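Local coordinates for protein 3-oxo-tetronate kinase (Cupriavidus necator, PDB 5DMH) that phosphorylates 3-oxo-tetronate (3-dehydroerythronate) with ATP, giving the 4-phosphate and ADP, as a member of the four-carbon acid sugar kinase family, at residues V289-S294 / V342-T347; R387-G392 / R449-H454. All blocks are in the same frame, centred on the assembly; numbering follows the deposited sequence.

How the contacts relate
Contact 1 and contact 2 lie side by side, their centres about 12 Å apart, and strands 288-292 and 387-391 are neighbours in the same sheet. Leu291 joins them through its backbone, with Leu291 N 2.8 Å from Val389 O. Contact 1 is wholly buried. It pairs two parallel strands by regular backbone bonds. Contact 2 sets a strand against the C-terminal helix and tail. It runs from a buried leucine to an exposed terminal histidine, and it rests on apolar packing and an arginine rather than on direct bonds. Both first segments lead to ADP: Ser294 binds a phosphate oxygen, and Gly392 lies beside the diphosphate.

Contact 1 of 2, residues V289-S294 / V342-T347; sequences VVLAGS and VLIYAT. With ADP (adenosine-5'-diphosphate), chain C.
Val290 and Leu343 pair in register on two parallel strands whose axes come within 4.8 Å. Four backbone hydrogen bonds join the segments: Val290 N to Val342 O, Ile344 N to Val290 O, Ala292 N to Ile344 O and Ala346 N to Ala292 O. All are nearly straight, and the last continues the pairing into the turn after strand 343-345.

Packing is closest on the face of Val290, Ala292, Leu343 and Tyr345. With CG anti to the backbone N (chi1 170°), Leu343 carries its CD1 back over the neighbouring strand, 3.6 Å from Val290 CG1. Ala292 CB meets Tyr345 CB at 3.9 Å, but the tyrosine ring leads away from this strand. The other face is looser: Leu291 and Ile344 lie alongside, with Leu291 CD2 4.0 Å from Ile344 CB.

Beyond the strands the segments spread toward the nucleotide. Thr347 OG1 gives a hydrogen bond to Ser294 O (3.0 Å) and links the two turns. Ser294 OG donates to ADP O2B at 2.6 Å and is also bonded to Ser296 N and Thr299 OG1, which should fix its direction. At the adenine, ADP N6 donates to Ala346 O (3.3 Å). The C-terminal ends of the two segments thus meet ADP at both its adenine and its terminal phosphate.

Helix 297-308 packs on Leu343 and Tyr345, and helix 362-382 on Leu291 and Ile344. Strands 387-391 and 313-315 flank the pair.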
loop_
_atom_site.group_PDB
_atom_site.type_symbol
_atom_site.label_atom_id
_atom_site.label_comp_id
_atom_site.label_asym_id
_atom_site.label_seq_id
_atom_site.Cartn_x
_atom_site.Cartn_y
_atom_site.Cartn_z
ATOM N N VAL A 289 16.970 4.332 11.430
ATOM C CA VAL A 289 16.145 5.504 11.666
ATOM C C VAL A 289 14.664 5.130 11.473
ATOM O O VAL A 289 14.343 4.200 10.721
ATOM C CB VAL A 289 16.532 6.659 10.706
ATOM C CG1 VAL A 289 16.223 6.254 9.251
ATOM C CG2 VAL A 289 15.778 7.945 11.093
ATOM N N VAL A 290 13.774 5.873 12.140
ATOM C CA VAL A 290 12.328 5.747 11.969
ATOM C C VAL A 290 11.819 7.109 11.529
ATOM O O VAL A 290 12.161 8.097 12.148
ATOM C CB VAL A 290 11.620 5.333 13.261
ATOM C CG1 VAL A 290 10.163 5.010 13.010
ATOM C CG2 VAL A 290 12.323 4.132 13.882
ATOM N N LEU A 291 11.113 7.126 10.398
ATOM C CA LEU A 291 10.574 8.333 9.782
ATOM C C LEU A 291 9.061 8.211 9.722
ATOM O O LEU A 291 8.517 7.370 8.966
ATOM C CB LEU A 291 11.161 8.504 8.388
ATOM C CG LEU A 291 12.684 8.554 8.295
ATOM C CD1 LEU A 291 13.143 8.615 6.845
ATOM C CD2 LEU A 291 13.215 9.748 9.095
ATOM N N ALA A 292 8.367 9.044 10.491
ATOM C CA ALA A 292 6.919 8.882 10.634
ATOM C C ALA A 292 6.157 10.089 10.119
ATOM O O ALA A 292 6.241 11.176 10.679
ATOM C CB ALA A 292 6.555 8.594 12.079
ATOM N N GLY A 293 5.442 9.887 9.016
ATOM C CA GLY A 293 4.611 10.907 8.426
ATOM C C GLY A 293 3.123 10.591 8.443
ATOM O O GLY A 293 2.323 11.439 8.090
ATOM N N SER A 294 2.755 9.378 8.845
ATOM C CA SER A 294 1.353 9.033 9.086
ATOM C C SER A 294 0.796 9.769 10.311
ATOM O O SER A 294 1.489 9.923 11.305
ATOM C CB SER A 294 1.249 7.519 9.288
ATOM O OG SER A 294 -0.096 7.094 9.586
ATOM N N VAL A 342 17.026 7.112 15.953
ATOM C CA VAL A 342 16.096 8.125 16.369
ATOM C C VAL A 342 14.818 8.043 15.547
ATOM O O VAL A 342 14.792 7.461 14.460
ATOM C CB VAL A 342 16.677 9.552 16.233
ATOM C CG1 VAL A 342 18.044 9.653 16.915
ATOM C CG2 VAL A 342 16.743 10.004 14.783
ATOM N N LEU A 343 13.779 8.658 16.096
ATOM C CA LEU A 343 12.487 8.843 15.458
ATOM C C LEU A 343 12.341 10.306 15.061
ATOM O O LEU A 343 12.497 11.199 15.915
ATOM C CB LEU A 343 11.381 8.487 16.456
ATOM C CG LEU A 343 9.956 8.848 16.015
ATOM C CD1 LEU A 343 9.488 8.077 14.793
ATOM C CD2 LEU A 343 9.002 8.655 17.166
ATOM N N ILE A 344 12.120 10.551 13.771
ATOM C CA ILE A 344 11.735 11.868 13.282
ATOM C C ILE A 344 10.282 11.768 12.867
ATOM O O ILE A 344 9.938 10.916 12.036
ATOM C CB ILE A 344 12.614 12.298 12.104
ATOM C CG1 ILE A 344 14.092 12.123 12.450
ATOM C CG2 ILE A 344 12.295 13.726 11.659
ATOM C CD1 ILE A 344 14.640 13.056 13.543
ATOM N N TYR A 345 9.424 12.635 13.407
ATOM C CA TYR A 345 7.983 12.445 13.242
ATOM C C TYR A 345 7.212 13.731 13.127
ATOM O O TYR A 345 7.520 14.706 13.785
ATOM C CB TYR A 345 7.388 11.600 14.393
ATOM C CG TYR A 345 7.296 12.277 15.759
ATOM C CD1 TYR A 345 8.405 12.357 16.577
ATOM C CD2 TYR A 345 6.110 12.838 16.208
ATOM C CE1 TYR A 345 8.344 12.952 17.828
ATOM C CE2 TYR A 345 6.034 13.453 17.448
ATOM C CZ TYR A 345 7.158 13.513 18.248
ATOM O OH TYR A 345 7.091 14.098 19.484
ATOM N N ALA A 346 6.208 13.717 12.262
ATOM C CA ALA A 346 5.252 14.804 12.164
ATOM C C ALA A 346 3.921 14.373 12.763
ATOM O O ALA A 346 3.018 15.190 12.949
ATOM C CB ALA A 346 5.072 15.197 10.725
ATOM N N THR A 347 3.804 13.072 13.017
ATOM C CA THR A 347 2.621 12.454 13.627
ATOM C C THR A 347 1.977 13.304 14.707
ATOM O O THR A 347 2.629 13.683 15.680
ATOM C CB THR A 347 3.009 11.078 14.180
ATOM O OG1 THR A 347 3.753 10.371 13.178
ATOM C CG2 THR A 347 1.778 10.259 14.588
HETATM P PB ADP C . -1.166 6.873 5.955
HETATM O O1B ADP C . -0.414 5.597 5.593
HETATM O O2B ADP C . -1.499 6.917 7.437
HETATM O O3B ADP C . -2.348 7.163 5.041
HETATM P PA ADP C . 0.476 8.848 4.550
HETATM O O1A ADP C . 1.914 9.111 4.765
HETATM O O2A ADP C . -0.026 8.168 3.322
HETATM O O3A ADP C . -0.075 8.080 5.876
HETATM O "O5'" ADP C . -0.366 10.213 4.576
HETATM C "C5'" ADP C . -0.280 11.129 5.659
HETATM C "C4'" ADP C . -0.280 12.549 5.100
HETATM O "O4'" ADP C . -0.548 13.468 6.146
HETATM C "C3'" ADP C . 1.075 12.926 4.515
HETATM O "O3'" ADP C . 0.924 13.777 3.362
HETATM C "C2'" ADP C . 1.708 13.671 5.647
HETATM O "O2'" ADP C . 2.796 14.473 5.236
HETATM C "C1'" ADP C . 0.512 14.416 6.190
HETATM N N9 ADP C . 0.773 14.856 7.556
HETATM C C8 ADP C . 1.389 14.156 8.539
HETATM N N7 ADP C . 1.488 14.887 9.659
HETATM C C5 ADP C . 0.922 16.085 9.378
HETATM C C6 ADP C . 0.720 17.329 10.120
HETATM N N6 ADP C . 1.130 17.369 11.404
HETATM N N1 ADP C . 0.087 18.343 9.498
HETATM C C2 ADP C . -0.335 18.256 8.220
HETATM N N3 ADP C . -0.170 17.154 7.452
HETATM C C4 ADP C . 0.459 16.066 7.989
#

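Contact 2 of 2, residues R387-G392 / R449-H454. With ADP (adenosine-5'-diphosphate), chain C.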
loop_
_atom_site.group_PDB
_atom_site.type_symbol
_atom_site.label_atom_id
_atom_site.label_comp_id
_atom_site.label_asym_id
_atom_site.label_seq_id
_atom_site.Cartn_x
_atom_site.Cartn_y
_atom_site.Cartn_z
ATOM N N ARG A 387 19.269 1.003 7.659
ATOM C CA ARG A 387 17.925 0.497 8.022
ATOM C C ARG A 387 16.952 1.660 8.161
ATOM O O ARG A 387 17.203 2.600 8.909
ATOM C CB ARG A 387 17.950 -0.306 9.339
ATOM C CG ARG A 387 18.857 -1.549 9.331
ATOM C CD ARG A 387 18.913 -2.223 10.704
ATOM N NE ARG A 387 19.637 -1.394 11.655
ATOM C CZ ARG A 387 19.333 -1.212 12.937
ATOM N NH1 ARG A 387 20.097 -0.411 13.673
ATOM N NH2 ARG A 387 18.297 -1.806 13.498
ATOM N N PHE A 388 15.846 1.576 7.429
ATOM C CA PHE A 388 14.828 2.618 7.413
ATOM C C PHE A 388 13.462 2.044 7.683
ATOM O O PHE A 388 12.963 1.210 6.902
ATOM C CB PHE A 388 14.812 3.286 6.035
ATOM C CG PHE A 388 16.110 3.911 5.636
ATOM C CD1 PHE A 388 17.159 3.133 5.166
ATOM C CD2 PHE A 388 16.275 5.291 5.683
ATOM C CE1 PHE A 388 18.352 3.724 4.776
ATOM C CE2 PHE A 388 17.461 5.867 5.294
ATOM C CZ PHE A 388 18.494 5.097 4.853
ATOM N N VAL A 389 12.835 2.507 8.767
ATOM C CA VAL A 389 11.431 2.214 9.074
ATOM C C VAL A 389 10.622 3.476 8.808
ATOM O O VAL A 389 10.896 4.515 9.379
ATOM C CB VAL A 389 11.256 1.813 10.558
ATOM C CG1 VAL A 389 9.791 1.559 10.875
ATOM C CG2 VAL A 389 12.111 0.597 10.881
ATOM N N VAL A 390 9.659 3.375 7.898
ATOM C CA VAL A 390 8.867 4.496 7.451
ATOM C C VAL A 390 7.391 4.226 7.725
ATOM O O VAL A 390 6.857 3.213 7.298
ATOM C CB VAL A 390 9.062 4.775 5.952
ATOM C CG1 VAL A 390 8.375 6.085 5.573
ATOM C CG2 VAL A 390 10.546 4.801 5.554
ATOM N N ALA A 391 6.743 5.147 8.417
ATOM C CA ALA A 391 5.333 5.032 8.742
ATOM C C ALA A 391 4.537 5.944 7.839
ATOM O O ALA A 391 4.739 7.164 7.867
ATOM C CB ALA A 391 5.098 5.392 10.207
ATOM N N GLY A 392 3.666 5.357 7.007
ATOM C CA GLY A 392 2.828 6.132 6.121
ATOM C C GLY A 392 3.046 5.782 4.647
ATOM O O GLY A 392 4.175 5.620 4.182
ATOM N N ARG A 449 14.555 -4.172 14.668
ATOM C CA ARG A 449 15.223 -5.429 15.005
ATOM C C ARG A 449 15.138 -6.478 13.910
ATOM O O ARG A 449 16.098 -7.196 13.660
ATOM C CB ARG A 449 14.658 -6.020 16.311
ATOM C CG ARG A 449 15.078 -5.260 17.546
ATOM C CD ARG A 449 14.454 -5.839 18.811
ATOM N NE ARG A 449 14.933 -5.151 20.003
ATOM C CZ ARG A 449 16.115 -5.381 20.581
ATOM N NH1 ARG A 449 16.955 -6.282 20.080
ATOM N NH2 ARG A 449 16.465 -4.701 21.667
ATOM N N GLN A 450 13.983 -6.604 13.269
ATOM C CA GLN A 450 13.870 -7.590 12.220
ATOM C C GLN A 450 14.713 -7.205 10.990
ATOM O O GLN A 450 15.243 -8.072 10.311
ATOM C CB GLN A 450 12.412 -7.805 11.829
ATOM C CG GLN A 450 12.250 -9.098 11.074
ATOM C CD GLN A 450 10.811 -9.477 10.860
ATOM O OE1 GLN A 450 9.993 -9.435 11.785
ATOM N NE2 GLN A 450 10.486 -9.845 9.629
ATOM N N LEU A 451 14.848 -5.904 10.727
ATOM C CA LEU A 451 15.637 -5.424 9.590
ATOM C C LEU A 451 17.125 -5.771 9.766
ATOM O O LEU A 451 17.844 -6.039 8.795
ATOM C CB LEU A 451 15.437 -3.914 9.404
ATOM C CG LEU A 451 14.098 -3.386 8.905
ATOM C CD1 LEU A 451 14.215 -1.893 8.613
ATOM C CD2 LEU A 451 13.614 -4.127 7.663
ATOM N N GLY A 452 17.598 -5.788 11.005
ATOM C CA GLY A 452 18.975 -6.172 11.239
ATOM C C GLY A 452 19.559 -5.638 12.526
ATOM O O GLY A 452 18.876 -4.987 13.322
ATOM N N GLY A 453 20.843 -5.920 12.719
ATOM C CA GLY A 453 21.550 -5.511 13.917
ATOM C C GLY A 453 22.040 -4.072 13.911
ATOM O O GLY A 453 21.951 -3.352 12.914
ATOM N N HIS A 454 22.609 -3.681 15.042
ATOM C CA HIS A 454 22.944 -2.294 15.333
ATOM C C HIS A 454 24.070 -1.720 14.474
ATOM O O HIS A 454 24.179 -0.494 14.320
ATOM C CB HIS A 454 23.254 -2.160 16.835
ATOM C CG HIS A 454 22.209 -2.779 17.726
ATOM N ND1 HIS A 454 22.025 -4.143 17.826
ATOM C CD2 HIS A 454 21.302 -2.214 18.560
ATOM C CE1 HIS A 454 21.047 -4.392 18.684
ATOM N NE2 HIS A 454 20.593 -3.241 19.144
ATOM O OXT HIS A 454 24.891 -2.450 13.904
HETATM P PB ADP C . -1.166 6.873 5.955
HETATM O O1B ADP C . -0.414 5.597 5.593
HETATM O O2B ADP C . -1.499 6.917 7.437
HETATM O O3B ADP C . -2.348 7.163 5.041
HETATM P PA ADP C . 0.476 8.848 4.550
HETATM O O1A ADP C . 1.914 9.111 4.765
HETATM O O2A ADP C . -0.026 8.168 3.322
HETATM O O3A ADP C . -0.075 8.080 5.876
HETATM O "O5'" ADP C . -0.366 10.213 4.576
HETATM C "C5'" ADP C . -0.280 11.129 5.659
HETATM C "C4'" ADP C . -0.280 12.549 5.100
HETATM O "O4'" ADP C . -0.548 13.468 6.146
HETATM C "C3'" ADP C . 1.075 12.926 4.515
HETATM O "O3'" ADP C . 0.924 13.777 3.362
HETATM C "C2'" ADP C . 1.708 13.671 5.647
HETATM O "O2'" ADP C . 2.796 14.473 5.236
HETATM C "C1'" ADP C . 0.512 14.416 6.190
HETATM N N9 ADP C . 0.773 14.856 7.556
HETATM C C8 ADP C . 1.389 14.156 8.539
HETATM N N7 ADP C . 1.488 14.887 9.659
HETATM C C5 ADP C . 0.922 16.085 9.378
HETATM C C6 ADP C . 0.720 17.329 10.120
HETATM N N6 ADP C . 1.130 17.369 11.404
HETATM N N1 ADP C . 0.087 18.343 9.498
HETATM C C2 ADP C . -0.335 18.256 8.220
HETATM N N3 ADP C . -0.170 17.154 7.452
HETATM C C4 ADP C . 0.459 16.066 7.989
#
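Leu451 rests its CD1 against strand 387-391, touching both backbone and side chain. Leu451 CD1 lies 3.8 Å from Phe388 O and 4.0 Å from Val389 CG2. The side chain of Arg387 crosses Leu451 at a slant, bringing Arg387 CD to 4.1 Å from Leu451 CB.

The arginine then bends at chi3 (-70°), which brings its guanidinium to the tail after the helix. Gly453 O sits over one face of this group, 3.3 Å from Arg387 NE. Gly452 O approaches obliquely, 3.2 Å from Arg387 NH2. Neither approach has the angle of a hydrogen bond, but the nearby carbonyl oxygens probably favour the positive charge.

Residues outside the two segments supply hydrogen bonds to the guanidinium. Arg387 NH1 is bonded to Gly286 O, and Arg387 NH2 to Leu448 O in helix 443-451. The tail is tied down by Gly453 N, bonded to Asp285 OD1. Gly452 leaves the helix with a positive phi (156°), a backbone shape that calls for glycine.

Farther out, Phe443, Ala447 and Leu448 of the same helix pack on Val389. The C-terminal helix 443-451 thus lies against strand 387-391, which runs parallel to its sheet neighbours 288-292 and 430-434. Gly392 CA is 3.3 Å from ADP O1B. Gly392, at the N-cap of helix 393-403, places the start of that helix beside the diphosphate in the nucleotide site.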